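Long-range contacts in orotate phosphoribosyltransferase (Aeropyrum pernix, PDB 2YZK), which probably transfers the ribosyl phosphate group of 5-phosphoribose 1-diphosphate to orotate, giving orotidine monophosphate in the de novo route to UMP: residues 45-49 with 75-80; 98-104 with 128-134; 113-117 with 140-145. One frame throughout, in Å; residues are numbered along the deposited sequence.

Contact 1: residues 45-49 with 75-80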
ATOM      1  N   LEU A  45       1.010  10.281  10.175  1.00  9.39           N
ATOM      2  CA  LEU A  45       0.932  11.011   8.921  1.00  9.16           C
ATOM      3  C   LEU A  45       1.260  12.483   9.117  1.00 10.43           C
ATOM      4  O   LEU A  45       1.971  13.076   8.306  1.00  9.35           O
ATOM      5  CB  LEU A  45      -0.461  10.871   8.302  1.00 10.53           C
ATOM      6  CG  LEU A  45      -0.776   9.522   7.654  1.00 11.36           C
ATOM      7  CD1 LEU A  45      -2.216   9.525   7.181  1.00 12.71           C
ATOM      8  CD2 LEU A  45       0.169   9.263   6.482  1.00 12.47           C
ATOM      9  N   ASP A  46       0.746  13.073  10.191  1.00  9.92           N
ATOM     10  CA  ASP A  46       1.013  14.479  10.444  1.00 11.40           C
ATOM     11  C   ASP A  46       2.498  14.721  10.677  1.00 11.34           C
ATOM     12  O   ASP A  46       3.048  15.726  10.224  1.00  9.26           O
ATOM     13  CB  ASP A  46       0.202  14.979  11.642  1.00 12.81           C
ATOM     14  CG  ASP A  46      -1.290  14.993  11.365  1.00 15.45           C
ATOM     15  OD1 ASP A  46      -1.676  15.270  10.208  1.00 18.01           O
ATOM     16  OD2 ASP A  46      -2.077  14.742  12.300  1.00 22.31           O
ATOM     17  N   LEU A  47       3.146  13.801  11.383  1.00 10.19           N
ATOM     18  CA  LEU A  47       4.574  13.936  11.650  1.00 11.56           C
ATOM     19  C   LEU A  47       5.382  13.760  10.362  1.00 10.08           C
ATOM     20  O   LEU A  47       6.393  14.428  10.163  1.00 11.81           O
ATOM     21  CB  LEU A  47       5.013  12.917  12.707  1.00 11.42           C
ATOM     22  CG  LEU A  47       4.502  13.183  14.131  1.00 14.95           C
ATOM     23  CD1 LEU A  47       4.889  12.027  15.038  1.00 11.64           C
ATOM     24  CD2 LEU A  47       5.081  14.497  14.650  1.00 15.27           C
ATOM     25  N   LEU A  48       4.935  12.860   9.490  1.00  8.56           N
ATOM     26  CA  LEU A  48       5.619  12.634   8.218  1.00  9.47           C
ATOM     27  C   LEU A  48       5.516  13.881   7.335  1.00  9.48           C
ATOM     28  O   LEU A  48       6.476  14.266   6.667  1.00 10.13           O
ATOM     29  CB  LEU A  48       5.013  11.429   7.483  1.00  9.20           C
ATOM     30  CG  LEU A  48       5.427  10.056   8.026  1.00  9.89           C
ATOM     31  CD1 LEU A  48       4.468   8.997   7.539  1.00 11.21           C
ATOM     32  CD2 LEU A  48       6.848   9.737   7.584  1.00 11.09           C
ATOM     33  N   LEU A  49       4.345  14.509   7.335  1.00 10.79           N
ATOM     34  CA  LEU A  49       4.136  15.706   6.530  1.00 10.81           C
ATOM     35  C   LEU A  49       5.036  16.809   7.054  1.00 13.22           C
ATOM     36  O   LEU A  49       5.649  17.549   6.288  1.00 13.20           O
ATOM     37  CB  LEU A  49       2.664  16.134   6.591  1.00 11.98           C
ATOM     38  CG  LEU A  49       1.737  15.222   5.779  1.00 11.96           C
ATOM     39  CD1 LEU A  49       0.280  15.471   6.122  1.00 13.41           C
ATOM     40  CD2 LEU A  49       2.003  15.462   4.293  1.00 13.08           C
HETATM   41  N   MSE A  75      -1.391   7.146   1.592  1.00 17.43           N
HETATM   42  CA  MSE A  75      -2.121   8.072   2.445  1.00 12.23           C
HETATM   43  C   MSE A  75      -1.576   9.492   2.323  1.00 11.36           C
HETATM   44  O   MSE A  75      -2.342  10.447   2.341  1.00  9.04           O
HETATM   45  CB  MSE A  75      -2.091   7.582   3.896  1.00 13.93           C
HETATM   46  CG  MSE A  75      -2.777   6.228   4.061  1.00 17.77           C
HETATM   47 SE   MSE A  75      -2.608   5.507   5.708  1.00 28.96          SE
HETATM   48  CE  MSE A  75      -3.793   6.537   6.573  1.00 24.97           C
ATOM     49  N   LEU A  76      -0.258   9.626   2.198  1.00  8.94           N
ATOM     50  CA  LEU A  76       0.360  10.941   2.032  1.00  8.21           C
ATOM     51  C   LEU A  76      -0.032  11.548   0.688  1.00  8.14           C
ATOM     52  O   LEU A  76      -0.312  12.745   0.591  1.00  8.75           O
ATOM     53  CB  LEU A  76       1.884  10.841   2.109  1.00  6.40           C
ATOM     54  CG  LEU A  76       2.478  10.562   3.488  1.00  6.63           C
ATOM     55  CD1 LEU A  76       3.971  10.270   3.347  1.00  9.26           C
ATOM     56  CD2 LEU A  76       2.236  11.763   4.410  1.00  8.81           C
ATOM     57  N   ALA A  77      -0.046  10.722  -0.352  1.00  7.92           N
ATOM     58  CA  ALA A  77      -0.414  11.194  -1.681  1.00  9.10           C
ATOM     59  C   ALA A  77      -1.852  11.710  -1.687  1.00  9.02           C
ATOM     60  O   ALA A  77      -2.137  12.750  -2.279  1.00  8.82           O
ATOM     61  CB  ALA A  77      -0.238  10.068  -2.707  1.00  9.05           C
ATOM     62  N   LEU A  78      -2.756  10.995  -1.022  1.00  9.75           N
ATOM     63  CA  LEU A  78      -4.151  11.425  -0.963  1.00 10.31           C
ATOM     64  C   LEU A  78      -4.282  12.736  -0.179  1.00 10.36           C
ATOM     65  O   LEU A  78      -5.013  13.645  -0.584  1.00  9.63           O
ATOM     66  CB  LEU A  78      -5.023  10.339  -0.312  1.00 11.19           C
ATOM     67  CG  LEU A  78      -6.536  10.611  -0.239  1.00 10.83           C
ATOM     68  CD1 LEU A  78      -7.098  10.843  -1.638  1.00 10.04           C
ATOM     69  CD2 LEU A  78      -7.235   9.435   0.426  1.00 12.16           C
ATOM     70  N   ARG A  79      -3.571  12.832   0.943  1.00 11.15           N
ATOM     71  CA  ARG A  79      -3.622  14.040   1.766  1.00 11.86           C
ATOM     72  C   ARG A  79      -3.120  15.245   0.977  1.00 11.91           C
ATOM     73  O   ARG A  79      -3.630  16.354   1.126  1.00 11.82           O
ATOM     74  CB  ARG A  79      -2.768  13.873   3.032  1.00 14.58           C
ATOM     75  CG  ARG A  79      -3.356  12.950   4.104  1.00 17.94           C
ATOM     76  CD  ARG A  79      -4.546  13.593   4.811  1.00 22.62           C
ATOM     77  NE  ARG A  79      -4.154  14.791   5.549  1.00 24.72           N
ATOM     78  CZ  ARG A  79      -3.481  14.783   6.696  1.00 25.24           C
ATOM     79  NH1 ARG A  79      -3.123  13.635   7.254  1.00 27.49           N
ATOM     80  NH2 ARG A  79      -3.145  15.927   7.278  1.00 27.27           N
ATOM     81  N   LEU A  80      -2.123  15.023   0.131  1.00 11.23           N
ATOM     82  CA  LEU A  80      -1.537  16.103  -0.656  1.00 11.46           C
ATOM     83  C   LEU A  80      -2.134  16.235  -2.055  1.00 12.00           C
ATOM     84  O   LEU A  80      -1.718  17.100  -2.830  1.00 12.01           O
ATOM     85  CB  LEU A  80      -0.020  15.895  -0.755  1.00 12.74           C
ATOM     86  CG  LEU A  80       0.725  15.875   0.587  1.00 14.54           C
ATOM     87  CD1 LEU A  80       2.174  15.449   0.381  1.00 18.69           C
ATOM     88  CD2 LEU A  80       0.648  17.251   1.220  1.00 18.79           C
TER
HETATM   89  O   HOH W   1      -1.316  17.631   9.055  1.00 22.59           O
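A salt bridge on the exposed side of the helix pair joins Asp46 OD1 to Arg79 NH2 at 3.3 Å; as a hydrogen bond from the guanidinium it is weak, although nearly straight. Water 1 reinforces it, donating to Asp46 OD1 at 2.7 Å and accepting a weak bond from Arg79 NH2 at 3.1 Å. The arginine reaches this position with chi1, chi2 and chi3 all in m, a coiled conformation that lays the guanidinium against helix 38-58. Asp46 OD1 lies near the plane of that group, at its edge, while Leu49 CD1 sits over one face, 3.6 Å from Arg79 NH2. The charged end thus roofs the apolar interior of the contact.

Segments 45-49 and 75-80 belong to two helices of the Rossmann-like core of a type I phosphoribosyltransferase: helix 38-58 leads into strand 61-65 of the parallel sheet, and helix 70-80 makes the crossover from that strand to strand 84-87. The local axes cross at -72° and approach to 10.9 Å, so side chains fill the gap. Leu76 is central to the packing, its CD2 lying 3.8 Å from Leu45 CD2, 3.7 Å from Leu49 CD2 and 4.2 Å from Leu48 CB. Further along, Leu49 CD2 meets Leu80 CD2 at 3.8 Å. Toward the N-terminal end of both segments, Leu45 CD1 touches CE of Met75, a selenomethionine, at 3.4 Å. Trp72 packs on Leu45 and Leu48, and Leu78 of the second subunit packs against Leu45, Met75 and Arg79.

Contact 2: residues 98-104 with 128-134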
ATOM      1  N   SER A  98      12.184  -4.056 -13.723  1.00 15.83           N
ATOM      2  CA  SER A  98      11.637  -3.157 -12.712  1.00 17.23           C
ATOM      3  C   SER A  98      10.825  -2.031 -13.325  1.00 15.75           C
ATOM      4  O   SER A  98      10.989  -1.684 -14.495  1.00 15.56           O
ATOM      5  CB  SER A  98      12.764  -2.571 -11.862  1.00 18.51           C
ATOM      6  OG  SER A  98      13.404  -3.585 -11.107  1.00 23.86           O
ATOM      7  N   GLN A  99       9.934  -1.459 -12.529  1.00 15.90           N
ATOM      8  CA  GLN A  99       9.115  -0.366 -13.013  1.00 14.45           C
ATOM      9  C   GLN A  99       8.564   0.419 -11.844  1.00 13.17           C
ATOM     10  O   GLN A  99       8.505  -0.080 -10.723  1.00 11.58           O
ATOM     11  CB  GLN A  99       7.957  -0.907 -13.851  1.00 18.57           C
ATOM     12  CG  GLN A  99       7.015  -1.799 -13.069  1.00 22.50           C
ATOM     13  CD  GLN A  99       5.844  -2.279 -13.904  1.00 25.96           C
ATOM     14  OE1 GLN A  99       5.098  -1.476 -14.467  1.00 29.37           O
ATOM     15  NE2 GLN A  99       5.675  -3.594 -13.987  1.00 26.23           N
ATOM     16  N   VAL A 100       8.186   1.663 -12.110  1.00 10.83           N
ATOM     17  CA  VAL A 100       7.598   2.508 -11.083  1.00 11.16           C
ATOM     18  C   VAL A 100       6.093   2.325 -11.267  1.00 11.51           C
ATOM     19  O   VAL A 100       5.472   2.946 -12.134  1.00 11.70           O
ATOM     20  CB  VAL A 100       7.998   3.983 -11.275  1.00 10.45           C
ATOM     21  CG1 VAL A 100       7.410   4.844 -10.157  1.00 10.85           C
ATOM     22  CG2 VAL A 100       9.514   4.099 -11.284  1.00 10.89           C
ATOM     23  N   GLU A 101       5.520   1.436 -10.464  1.00 10.63           N
ATOM     24  CA  GLU A 101       4.098   1.143 -10.542  1.00 11.52           C
ATOM     25  C   GLU A 101       3.289   2.402 -10.270  1.00 11.73           C
ATOM     26  O   GLU A 101       3.614   3.182  -9.382  1.00 12.36           O
ATOM     27  CB  GLU A 101       3.751   0.016  -9.564  1.00 11.96           C
ATOM     28  CG  GLU A 101       4.455  -1.293  -9.941  1.00 15.49           C
ATOM     29  CD  GLU A 101       4.183  -2.441  -8.992  1.00 19.85           C
ATOM     30  OE1 GLU A 101       3.028  -2.919  -8.932  1.00 20.79           O
ATOM     31  OE2 GLU A 101       5.135  -2.877  -8.307  1.00 20.48           O
ATOM     32  N   GLY A 102       2.242   2.603 -11.063  1.00 11.71           N
ATOM     33  CA  GLY A 102       1.422   3.790 -10.919  1.00 12.04           C
ATOM     34  C   GLY A 102       1.736   4.759 -12.051  1.00 11.86           C
ATOM     35  O   GLY A 102       0.888   5.548 -12.467  1.00 11.46           O
ATOM     36  N   ASP A 103       2.971   4.686 -12.543  1.00 12.33           N
ATOM     37  CA  ASP A 103       3.442   5.531 -13.639  1.00 13.25           C
ATOM     38  C   ASP A 103       3.130   7.025 -13.486  1.00 11.86           C
ATOM     39  O   ASP A 103       2.527   7.649 -14.360  1.00 12.27           O
ATOM     40  CB  ASP A 103       2.882   5.007 -14.969  1.00 16.05           C
ATOM     41  CG  ASP A 103       3.439   5.750 -16.172  1.00 20.29           C
ATOM     42  OD1 ASP A 103       4.666   5.985 -16.211  1.00 21.22           O
ATOM     43  OD2 ASP A 103       2.649   6.085 -17.082  1.00 20.78           O
ATOM     44  N   PRO A 104       3.527   7.618 -12.356  1.00 10.56           N
ATOM     45  CA  PRO A 104       3.251   9.047 -12.193  1.00 11.13           C
ATOM     46  C   PRO A 104       4.110   9.826 -13.194  1.00 11.47           C
ATOM     47  O   PRO A 104       5.117   9.319 -13.675  1.00 10.53           O
ATOM     48  CB  PRO A 104       3.648   9.306 -10.739  1.00 11.46           C
ATOM     49  CG  PRO A 104       4.736   8.291 -10.496  1.00 11.50           C
ATOM     50  CD  PRO A 104       4.169   7.058 -11.153  1.00 10.55           C
ATOM     51  N   VAL A 128      15.849   2.575  -9.430  1.00 13.99           N
ATOM     52  CA  VAL A 128      14.766   2.342 -10.379  1.00 12.15           C
ATOM     53  C   VAL A 128      14.162   3.679 -10.813  1.00 11.47           C
ATOM     54  O   VAL A 128      13.918   3.910 -11.995  1.00 12.23           O
ATOM     55  CB  VAL A 128      13.668   1.454  -9.753  1.00 12.71           C
ATOM     56  CG1 VAL A 128      12.481   1.334 -10.693  1.00 13.55           C
ATOM     57  CG2 VAL A 128      14.237   0.078  -9.458  1.00 12.99           C
ATOM     58  N   LEU A 129      13.928   4.567  -9.854  1.00 10.98           N
ATOM     59  CA  LEU A 129      13.369   5.873 -10.177  1.00  9.91           C
ATOM     60  C   LEU A 129      14.273   6.684 -11.106  1.00 10.28           C
ATOM     61  O   LEU A 129      13.809   7.225 -12.111  1.00 10.66           O
ATOM     62  CB  LEU A 129      13.126   6.661  -8.889  1.00 10.36           C
ATOM     63  CG  LEU A 129      11.954   6.165  -8.049  1.00 10.28           C
ATOM     64  CD1 LEU A 129      12.046   6.746  -6.649  1.00 11.84           C
ATOM     65  CD2 LEU A 129      10.652   6.571  -8.720  1.00 10.28           C
ATOM     66  N   ARG A 130      15.561   6.760 -10.773  1.00 11.07           N
ATOM     67  CA  ARG A 130      16.504   7.535 -11.576  1.00 12.68           C
ATOM     68  C   ARG A 130      16.680   6.994 -12.987  1.00 12.88           C
ATOM     69  O   ARG A 130      16.912   7.758 -13.931  1.00 14.19           O
ATOM     70  CB  ARG A 130      17.860   7.615 -10.868  1.00 12.74           C
ATOM     71  CG  ARG A 130      17.821   8.519  -9.651  1.00 14.14           C
ATOM     72  CD  ARG A 130      19.172   8.681  -8.998  1.00 12.67           C
ATOM     73  NE  ARG A 130      19.108   9.641  -7.902  1.00 12.06           N
ATOM     74  CZ  ARG A 130      20.031   9.769  -6.957  1.00 12.47           C
ATOM     75  NH1 ARG A 130      21.108   8.992  -6.962  1.00 12.98           N
ATOM     76  NH2 ARG A 130      19.869  10.670  -5.997  1.00 11.44           N
ATOM     77  N   SER A 131      16.560   5.678 -13.131  1.00 12.61           N
ATOM     78  CA  SER A 131      16.700   5.037 -14.431  1.00 15.34           C
ATOM     79  C   SER A 131      15.442   5.193 -15.278  1.00 16.51           C
ATOM     80  O   SER A 131      15.473   4.980 -16.492  1.00 18.06           O
ATOM     81  CB  SER A 131      17.011   3.546 -14.257  1.00 15.91           C
ATOM     82  OG  SER A 131      18.265   3.361 -13.628  1.00 21.30           O
ATOM     83  N   ASN A 132      14.338   5.567 -14.642  1.00 16.54           N
ATOM     84  CA  ASN A 132      13.087   5.729 -15.365  1.00 17.47           C
ATOM     85  C   ASN A 132      12.649   7.176 -15.565  1.00 17.30           C
ATOM     86  O   ASN A 132      11.468   7.449 -15.774  1.00 17.18           O
ATOM     87  CB  ASN A 132      11.980   4.919 -14.682  1.00 19.48           C
ATOM     88  CG  ASN A 132      12.089   3.429 -14.972  1.00 21.00           C
ATOM     89  OD1 ASN A 132      11.762   2.975 -16.068  1.00 24.64           O
ATOM     90  ND2 ASN A 132      12.565   2.665 -13.996  1.00 21.10           N
ATOM     91  N   GLY A 133      13.603   8.100 -15.490  1.00 15.67           N
ATOM     92  CA  GLY A 133      13.297   9.501 -15.720  1.00 17.44           C
ATOM     93  C   GLY A 133      12.821  10.361 -14.565  1.00 15.90           C
ATOM     94  O   GLY A 133      12.313  11.461 -14.793  1.00 17.57           O
ATOM     95  N   TYR A 134      12.969   9.881 -13.337  1.00 14.57           N
ATOM     96  CA  TYR A 134      12.554  10.664 -12.175  1.00 12.36           C
ATOM     97  C   TYR A 134      13.788  11.191 -11.471  1.00 12.94           C
ATOM     98  O   TYR A 134      14.893  10.684 -11.676  1.00 13.36           O
ATOM     99  CB  TYR A 134      11.784   9.802 -11.172  1.00 12.51           C
ATOM    100  CG  TYR A 134      10.498   9.222 -11.694  1.00 12.38           C
ATOM    101  CD1 TYR A 134       9.308   9.950 -11.647  1.00 11.41           C
ATOM    102  CD2 TYR A 134      10.468   7.939 -12.241  1.00 11.17           C
ATOM    103  CE1 TYR A 134       8.111   9.408 -12.132  1.00 10.08           C
ATOM    104  CE2 TYR A 134       9.289   7.395 -12.729  1.00 11.64           C
ATOM    105  CZ  TYR A 134       8.117   8.130 -12.672  1.00 10.86           C
ATOM    106  OH  TYR A 134       6.957   7.580 -13.169  1.00 11.55           O
TER
HETATM  107  O   HOH W   2       6.901   5.421 -14.973  1.00 22.32           O
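Val100 points its CG2 methyl into an apolar pocket formed by residues 128-134, 3.6 Å from Tyr134 CE2, 3.7 Å from Leu129 CD2 and 4.1 Å from Val128 CG1. Pro104 CG lies 3.9 Å from Tyr134 CE1, and Tyr134 OH donates a short hydrogen bond (2.6 Å) to Pro104 O. Water 2 donates both to Tyr134 OH (2.8 Å) and to Asp103 OD1 (2.6 Å); the aspartate also forms a salt bridge with Arg33 of the second subunit. A type II turn from Val100 to Asp103, with Gly102 at positive phi, brings Pro104 to the tyrosine. Across the contact, Gly133, also at positive phi, carries the chain out of helix 120-131, and Tyr134 N bonds to Leu129 O at 3.0 Å. Residues 98-104 belong to the same long loop, between strands 84-87 and 108-113, that carries Lys92 and His94, predicted to bind phosphoribosyl diphosphate. Beneath, Val100, Pro104 and Leu129 rest on Ile63 of strand 61-65, while Leu129 and Tyr134 cover Val109 of strand 108-113.

Contact 3: residues 113-117 with 140-145; sequences DDVAT and LVLVDR
Segments 113-117 and 140-145 run parallel, pairing Val115 with Val143 (CA-CA 4.9 Å) and Ala116 with Asp144 (4.7 Å). Each chain turns a corner, at Asp114 (phi/psi -75/-49) and Leu142 (-79/-48), passing from the five-stranded sheet to a small second one. Before the corner, Asp113 N donates to Leu140 O (3.0 Å). At it, Asp114 O accepts from both Leu142 N (3.0 Å) and Val143 N (3.2 Å). Residues 113-117 open the phosphoribosyltransferase signature DDVATTGTS; Asp113 to Thr117 are predicted to bind phosphoribosyl diphosphate, Thr117 and Arg145 orotate. Each acidic side chain here accepts from the next backbone NH: Asp113 OD1 (chi1 t) takes Asp114 N weakly at 2.9 Å, and Asp114 OD1 (chi1 p) takes Val115 N at 2.7 Å. Beyond, Ala116 N donates to Val143 O (2.9 Å) and Arg145 N to Ala116 O (3.0 Å). Water 3 donates to Thr117 O (2.7 Å) and Asp144 OD1 (2.8 Å), which also accepts from Gly146 N. Arg145 packs CD on Thr117 CG2 (3.7 Å), its NE salt-bridged to Glu147.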
ATOM      1  N   ASP A 113       9.285   5.166   3.162  1.00  9.06           N
ATOM      2  CA  ASP A 113       9.335   3.805   3.690  1.00 10.51           C
ATOM      3  C   ASP A 113       9.012   3.913   5.172  1.00 10.25           C
ATOM      4  O   ASP A 113       9.185   4.977   5.764  1.00 10.39           O
ATOM      5  CB  ASP A 113      10.722   3.183   3.495  1.00 11.13           C
ATOM      6  CG  ASP A 113      10.676   1.660   3.456  1.00 12.59           C
ATOM      7  OD1 ASP A 113       9.594   1.086   3.704  1.00 12.40           O
ATOM      8  OD2 ASP A 113      11.721   1.036   3.174  1.00 14.91           O
ATOM      9  N   ASP A 114       8.533   2.832   5.783  1.00  9.65           N
ATOM     10  CA  ASP A 114       8.204   2.931   7.191  1.00 10.49           C
ATOM     11  C   ASP A 114       9.430   2.951   8.095  1.00 10.77           C
ATOM     12  O   ASP A 114       9.553   3.833   8.941  1.00  8.88           O
ATOM     13  CB  ASP A 114       7.199   1.836   7.608  1.00 11.98           C
ATOM     14  CG  ASP A 114       7.707   0.416   7.382  1.00 13.58           C
ATOM     15  OD1 ASP A 114       8.720   0.206   6.680  1.00 11.53           O
ATOM     16  OD2 ASP A 114       7.050  -0.507   7.915  1.00 12.59           O
ATOM     17  N   VAL A 115      10.354   2.020   7.882  1.00 11.44           N
ATOM     18  CA  VAL A 115      11.559   1.936   8.706  1.00 11.37           C
ATOM     19  C   VAL A 115      12.834   1.806   7.874  1.00 12.33           C
ATOM     20  O   VAL A 115      12.910   0.976   6.965  1.00 10.22           O
ATOM     21  CB  VAL A 115      11.476   0.718   9.670  1.00 12.57           C
ATOM     22  CG1 VAL A 115      12.746   0.610  10.494  1.00 13.84           C
ATOM     23  CG2 VAL A 115      10.270   0.856  10.575  1.00 12.31           C
ATOM     24  N   ALA A 116      13.830   2.630   8.188  1.00 11.13           N
ATOM     25  CA  ALA A 116      15.107   2.578   7.486  1.00 12.24           C
ATOM     26  C   ALA A 116      16.042   1.675   8.285  1.00 13.57           C
ATOM     27  O   ALA A 116      16.307   1.925   9.462  1.00 15.01           O
ATOM     28  CB  ALA A 116      15.708   3.981   7.361  1.00 11.18           C
ATOM     29  N   THR A 117      16.518   0.614   7.647  1.00 14.32           N
ATOM     30  CA  THR A 117      17.424  -0.317   8.299  1.00 15.58           C
ATOM     31  C   THR A 117      18.823  -0.096   7.734  1.00 15.07           C
ATOM     32  O   THR A 117      19.543   0.783   8.199  1.00 17.11           O
ATOM     33  CB  THR A 117      16.971  -1.781   8.078  1.00 17.15           C
ATOM     34  OG1 THR A 117      16.931  -2.073   6.677  1.00 18.31           O
ATOM     35  CG2 THR A 117      15.582  -1.998   8.665  1.00 17.07           C
ATOM     36  N   LEU A 140      12.044   9.643   3.016  1.00  9.45           N
ATOM     37  CA  LEU A 140      11.346   9.928   4.254  1.00 10.26           C
ATOM     38  C   LEU A 140      10.851   8.648   4.913  1.00  9.59           C
ATOM     39  O   LEU A 140      10.228   7.817   4.262  1.00  9.05           O
ATOM     40  CB  LEU A 140      10.172  10.862   3.934  1.00  9.97           C
ATOM     41  CG  LEU A 140       9.093  11.107   4.984  1.00 10.54           C
ATOM     42  CD1 LEU A 140       9.693  11.850   6.157  1.00 12.43           C
ATOM     43  CD2 LEU A 140       7.949  11.902   4.354  1.00  9.43           C
ATOM     44  N   VAL A 141      11.148   8.491   6.201  1.00  8.77           N
ATOM     45  CA  VAL A 141      10.712   7.315   6.944  1.00  9.72           C
ATOM     46  C   VAL A 141      10.182   7.725   8.314  1.00  7.96           C
ATOM     47  O   VAL A 141      10.425   8.838   8.778  1.00  9.70           O
ATOM     48  CB  VAL A 141      11.860   6.288   7.153  1.00 10.16           C
ATOM     49  CG1 VAL A 141      12.441   5.870   5.812  1.00 10.10           C
ATOM     50  CG2 VAL A 141      12.943   6.877   8.045  1.00 11.69           C
ATOM     51  N   LEU A 142       9.445   6.821   8.947  1.00  8.30           N
ATOM     52  CA  LEU A 142       8.896   7.077  10.270  1.00  9.79           C
ATOM     53  C   LEU A 142       9.987   6.866  11.307  1.00 10.04           C
ATOM     54  O   LEU A 142      10.198   7.704  12.187  1.00 10.72           O
ATOM     55  CB  LEU A 142       7.732   6.126  10.560  1.00 11.64           C
ATOM     56  CG  LEU A 142       6.387   6.483   9.933  1.00 13.72           C
ATOM     57  CD1 LEU A 142       5.435   5.302  10.081  1.00 14.49           C
ATOM     58  CD2 LEU A 142       5.822   7.735  10.608  1.00 14.19           C
ATOM     59  N   VAL A 143      10.683   5.742  11.188  1.00  9.44           N
ATOM     60  CA  VAL A 143      11.748   5.403  12.121  1.00 10.32           C
ATOM     61  C   VAL A 143      13.048   4.995  11.443  1.00 10.65           C
ATOM     62  O   VAL A 143      13.066   4.145  10.553  1.00 11.51           O
ATOM     63  CB  VAL A 143      11.315   4.250  13.064  1.00 10.52           C
ATOM     64  CG1 VAL A 143      12.490   3.823  13.940  1.00 11.32           C
ATOM     65  CG2 VAL A 143      10.154   4.699  13.933  1.00  9.37           C
ATOM     66  N   ASP A 144      14.141   5.620  11.864  1.00 11.04           N
ATOM     67  CA  ASP A 144      15.451   5.282  11.327  1.00 13.02           C
ATOM     68  C   ASP A 144      16.151   4.492  12.427  1.00 13.23           C
ATOM     69  O   ASP A 144      16.296   4.977  13.548  1.00 12.77           O
ATOM     70  CB  ASP A 144      16.236   6.554  10.986  1.00 12.69           C
ATOM     71  CG  ASP A 144      17.661   6.266  10.527  1.00 14.58           C
ATOM     72  OD1 ASP A 144      17.961   5.101  10.187  1.00 12.89           O
ATOM     73  OD2 ASP A 144      18.479   7.213  10.496  1.00 13.01           O
ATOM     74  N   ARG A 145      16.565   3.267  12.117  1.00 12.99           N
ATOM     75  CA  ARG A 145      17.235   2.450  13.114  1.00 15.05           C
ATOM     76  C   ARG A 145      18.590   3.039  13.480  1.00 15.04           C
ATOM     77  O   ARG A 145      19.163   2.697  14.515  1.00 16.29           O
ATOM     78  CB  ARG A 145      17.413   1.019  12.605  1.00 14.97           C
ATOM     79  CG  ARG A 145      16.115   0.231  12.466  1.00 16.24           C
ATOM     80  CD  ARG A 145      16.426  -1.237  12.218  1.00 17.84           C
ATOM     81  NE  ARG A 145      17.226  -1.775  13.315  1.00 18.45           N
ATOM     82  CZ  ARG A 145      16.721  -2.275  14.438  1.00 19.79           C
ATOM     83  NH1 ARG A 145      15.407  -2.328  14.617  1.00 19.18           N
ATOM     84  NH2 ARG A 145      17.532  -2.696  15.399  1.00 17.25           N
TER
HETATM   85  O   HOH W   3      19.718   3.061   9.606  1.00 15.36           O

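In the fold
From the N terminus, contact 1 comes first: it closes a 25-residue loop through strand 61-65 by joining the helices before and after that strand. It is complete before contact 2 opens. Contacts 2 and 3 cross, their segments alternating along the chain, so that helix 120-131, between 113-117 and 140-145, supplies the start of segment 128-134. Contact 2 secures the end of that helix to the loop before strand 108-113, about 21 Å from contact 3, centre to centre; contact 3 joins the C-terminal ends of strands 108-113 and 135-141. Contacts 1 and 3 touch directly, Leu48 CG packing 3.5 Å from Leu142 CD2, whereas contacts 1 and 2 both reach the second subunit.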